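Local atomic coordinates of ORF 37 (Human herpesvirus 8 type M, PDB entry 3FHD), a protein that cuts double- and single-stranded DNA as an endo- and exonuclease, helping process branched viral DNA intermediates into linear progeny genomes. Residues 274-279 with 431-436. Residues are numbered along the deposited sequence; the frame is centred on the assembly and turned at random.
Sequences TFAKME and FRKRGY
Two cationic side chains, K277 and R432, lie against each other, with K277 NZ 4.0 Å from R432 NH2. The aliphatic part of the lysine makes the contact. K277 CD sits over one face of the guanidinium, toward its rim, 3.5 Å from R432 CZ. Beyond CD, the bend at chi3 (68°) turns CE out of the extended line of the lysine chain. Closer to its backbone, R432 meets an aromatic ring. Its CB lies over one face of the F275 ring, 3.8 Å from the centroid, as a CH-pi contact. The ring and guanidinium planes are 40° apart.

K433 N gives a hydrogen bond to F275 O, 2.8 Å long. T274 CA points a nearly straight C-H at F431 O, 3.3 Å away. Water 1 joins F431 N to T274 OG1, and water 2 joins K277 N to K433 O. T274 CG2 and A276 CB pack on the aliphatic part of K433.

The contact joins the loop between strand 262-269 and helix 282-292 to residues 431-433, in the PD-(D/E)XK nuclease fold. D369 forms salt bridges with both K277 and R432, and D438 forms another with R432. These carboxylates probably offset the repulsion between the two cations.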
ATOM      1  N   THR A 274      11.072 -19.130   8.050  1.00 18.71           N
ATOM      2  CA  THR A 274      10.431 -19.638   9.263  1.00 18.62           C
ATOM      3  C   THR A 274      11.073 -20.988   9.656  1.00 18.56           C
ATOM      4  O   THR A 274      11.220 -21.884   8.824  1.00 18.45           O
ATOM      5  CB  THR A 274       8.897 -19.742   9.076  1.00 18.67           C
ATOM      6  OG1 THR A 274       8.368 -18.448   8.759  1.00 20.92           O
ATOM      7  CG2 THR A 274       8.190 -20.266  10.360  1.00 19.11           C
ATOM      8  N   PHE A 275      11.522 -21.090  10.899  1.00 18.44           N
ATOM      9  CA  PHE A 275      12.159 -22.322  11.416  1.00 18.46           C
ATOM     10  C   PHE A 275      11.526 -22.774  12.725  1.00 18.19           C
ATOM     11  O   PHE A 275      10.808 -22.017  13.380  1.00 17.35           O
ATOM     12  CB  PHE A 275      13.671 -22.137  11.623  1.00 18.53           C
ATOM     13  CG  PHE A 275      14.025 -21.103  12.665  1.00 19.37           C
ATOM     14  CD1 PHE A 275      14.225 -21.469  13.993  1.00 20.54           C
ATOM     15  CD2 PHE A 275      14.183 -19.766  12.309  1.00 19.75           C
ATOM     16  CE1 PHE A 275      14.537 -20.512  14.967  1.00 19.94           C
ATOM     17  CE2 PHE A 275      14.515 -18.806  13.269  1.00 19.47           C
ATOM     18  CZ  PHE A 275      14.679 -19.183  14.597  1.00 19.18           C
ATOM     19  N   ALA A 276      11.797 -24.027  13.095  1.00 17.67           N
ATOM     20  CA  ALA A 276      11.469 -24.497  14.430  1.00 18.65           C
ATOM     21  C   ALA A 276      12.771 -24.806  15.144  1.00 18.52           C
ATOM     22  O   ALA A 276      13.804 -25.119  14.506  1.00 18.10           O
ATOM     23  CB  ALA A 276      10.573 -25.730  14.392  1.00 19.05           C
ATOM     24  N   LYS A 277      12.742 -24.682  16.464  1.00 18.72           N
ATOM     25  CA  LYS A 277      13.929 -24.971  17.265  1.00 19.93           C
ATOM     26  C   LYS A 277      14.132 -26.494  17.385  1.00 20.05           C
ATOM     27  O   LYS A 277      14.204 -27.034  18.484  1.00 21.06           O
ATOM     28  CB  LYS A 277      13.868 -24.218  18.609  1.00 18.97           C
ATOM     29  CG  LYS A 277      13.764 -22.685  18.386  1.00 20.20           C
ATOM     30  CD  LYS A 277      13.395 -21.886  19.630  1.00 21.08           C
ATOM     31  CE  LYS A 277      14.521 -21.922  20.654  1.00 20.88           C
ATOM     32  NZ  LYS A 277      14.254 -20.947  21.753  1.00 20.89           N
ATOM     33  N   MET A 278      14.236 -27.175  16.232  1.00 20.57           N
ATOM     34  CA  MET A 278      14.454 -28.647  16.171  1.00 20.42           C
ATOM     35  C   MET A 278      15.917 -28.984  15.923  1.00 20.20           C
ATOM     36  O   MET A 278      16.655 -28.234  15.269  1.00 19.54           O
ATOM     37  CB  MET A 278      13.681 -29.326  15.016  1.00 21.19           C
ATOM     38  CG  MET A 278      12.244 -28.891  14.758  1.00 23.30           C
ATOM     39  SD  MET A 278      10.970 -29.732  15.721  1.00 29.66           S
ATOM     40  CE  MET A 278      10.994 -31.367  14.971  1.00 25.14           C
ATOM     41  N   GLU A 279      16.282 -30.183  16.376  1.00 20.35           N
ATOM     42  CA  GLU A 279      17.584 -30.789  16.215  1.00 20.54           C
ATOM     43  C   GLU A 279      18.162 -30.680  14.798  1.00 21.74           C
ATOM     44  O   GLU A 279      19.337 -30.305  14.619  1.00 22.22           O
ATOM     45  CB  GLU A 279      17.441 -32.266  16.608  1.00 19.78           C
ATOM     46  CG  GLU A 279      18.675 -32.989  16.977  1.00 18.59           C
ATOM     47  CD  GLU A 279      18.345 -34.160  17.894  1.00 15.53           C
ATOM     48  OE1 GLU A 279      18.186 -33.909  19.106  1.00 14.66           O
ATOM     49  OE2 GLU A 279      18.230 -35.301  17.400  1.00 11.41           O
ATOM     50  N   PHE A 431      10.438 -14.912  11.383  1.00 16.16           N
ATOM     51  CA  PHE A 431       9.631 -15.605  12.395  1.00 16.39           C
ATOM     52  C   PHE A 431      10.117 -17.030  12.668  1.00 16.28           C
ATOM     53  O   PHE A 431      10.876 -17.604  11.875  1.00 15.41           O
ATOM     54  CB  PHE A 431       8.137 -15.636  12.000  1.00 17.04           C
ATOM     55  CG  PHE A 431       7.482 -14.282  11.949  1.00 17.08           C
ATOM     56  CD1 PHE A 431       6.814 -13.766  13.060  1.00 18.23           C
ATOM     57  CD2 PHE A 431       7.521 -13.522  10.785  1.00 19.21           C
ATOM     58  CE1 PHE A 431       6.194 -12.508  13.015  1.00 19.15           C
ATOM     59  CE2 PHE A 431       6.908 -12.251  10.743  1.00 21.04           C
ATOM     60  CZ  PHE A 431       6.257 -11.751  11.880  1.00 20.02           C
ATOM     61  N   ARG A 432       9.664 -17.569  13.802  1.00 16.63           N
ATOM     62  CA  ARG A 432       9.839 -18.974  14.143  1.00 16.07           C
ATOM     63  C   ARG A 432       8.547 -19.629  14.661  1.00 17.02           C
ATOM     64  O   ARG A 432       7.654 -18.961  15.208  1.00 16.36           O
ATOM     65  CB  ARG A 432      11.011 -19.177  15.121  1.00 15.57           C
ATOM     66  CG  ARG A 432      10.737 -18.764  16.574  1.00 14.70           C
ATOM     67  CD  ARG A 432      11.891 -19.210  17.483  1.00 15.55           C
ATOM     68  NE  ARG A 432      11.702 -18.813  18.892  1.00 13.49           N
ATOM     69  CZ  ARG A 432      10.887 -19.420  19.753  1.00 15.88           C
ATOM     70  NH1 ARG A 432      10.136 -20.452  19.375  1.00 14.78           N
ATOM     71  NH2 ARG A 432      10.822 -18.997  21.021  1.00 14.61           N
ATOM     72  N   LYS A 433       8.444 -20.940  14.447  1.00 17.78           N
ATOM     73  CA  LYS A 433       7.364 -21.719  15.022  1.00 18.83           C
ATOM     74  C   LYS A 433       7.426 -21.711  16.554  1.00 18.42           C
ATOM     75  O   LYS A 433       8.513 -21.682  17.160  1.00 18.36           O
ATOM     76  CB  LYS A 433       7.399 -23.162  14.505  1.00 19.42           C
ATOM     77  CG  LYS A 433       7.113 -23.344  12.993  1.00 23.99           C
ATOM     78  CD  LYS A 433       5.751 -22.716  12.577  1.00 26.63           C
ATOM     79  CE  LYS A 433       5.330 -23.158  11.158  1.00 27.72           C
ATOM     80  NZ  LYS A 433       4.054 -22.489  10.709  1.00 29.97           N
ATOM     81  N   ARG A 434       6.248 -21.738  17.169  1.00 18.32           N
ATOM     82  CA  ARG A 434       6.127 -22.000  18.603  1.00 18.01           C
ATOM     83  C   ARG A 434       6.424 -23.456  18.906  1.00 17.79           C
ATOM     84  O   ARG A 434       6.060 -24.349  18.139  1.00 18.57           O
ATOM     85  CB  ARG A 434       4.733 -21.660  19.104  1.00 18.02           C
ATOM     86  CG  ARG A 434       4.453 -20.219  19.102  1.00 20.07           C
ATOM     87  CD  ARG A 434       3.030 -20.019  19.577  1.00 23.03           C
ATOM     88  NE  ARG A 434       2.581 -18.654  19.344  1.00 25.48           N
ATOM     89  CZ  ARG A 434       2.431 -17.758  20.314  1.00 27.68           C
ATOM     90  NH1 ARG A 434       2.694 -18.110  21.581  1.00 28.33           N
ATOM     91  NH2 ARG A 434       2.014 -16.528  20.025  1.00 26.92           N
ATOM     92  N   GLY A 435       7.119 -23.690  20.013  1.00 17.45           N
ATOM     93  CA  GLY A 435       7.499 -25.034  20.400  1.00 17.02           C
ATOM     94  C   GLY A 435       6.809 -25.409  21.683  1.00 16.82           C
ATOM     95  O   GLY A 435       6.113 -24.584  22.299  1.00 15.18           O
ATOM     96  N   TYR A 436       7.029 -26.651  22.101  1.00 16.38           N
ATOM     97  CA  TYR A 436       6.390 -27.181  23.290  1.00 16.84           C
ATOM     98  C   TYR A 436       6.772 -26.451  24.571  1.00 16.33           C
ATOM     99  O   TYR A 436       5.968 -26.361  25.482  1.00 16.32           O
ATOM    100  CB  TYR A 436       6.637 -28.684  23.404  1.00 18.04           C
ATOM    101  CG  TYR A 436       5.868 -29.462  22.355  1.00 19.25           C
ATOM    102  CD1 TYR A 436       4.612 -30.008  22.651  1.00 20.46           C
ATOM    103  CD2 TYR A 436       6.381 -29.621  21.061  1.00 18.71           C
ATOM    104  CE1 TYR A 436       3.898 -30.712  21.686  1.00 21.84           C
ATOM    105  CE2 TYR A 436       5.673 -30.315  20.089  1.00 21.56           C
ATOM    106  CZ  TYR A 436       4.429 -30.861  20.421  1.00 22.15           C
ATOM    107  OH  TYR A 436       3.717 -31.551  19.469  1.00 23.81           O
TER
HETATM  108  O   HOH W   1      10.240 -16.011   8.851  1.00 26.45           O
HETATM  109  O   HOH W   2      10.411 -23.897  17.715  1.00 32.31           O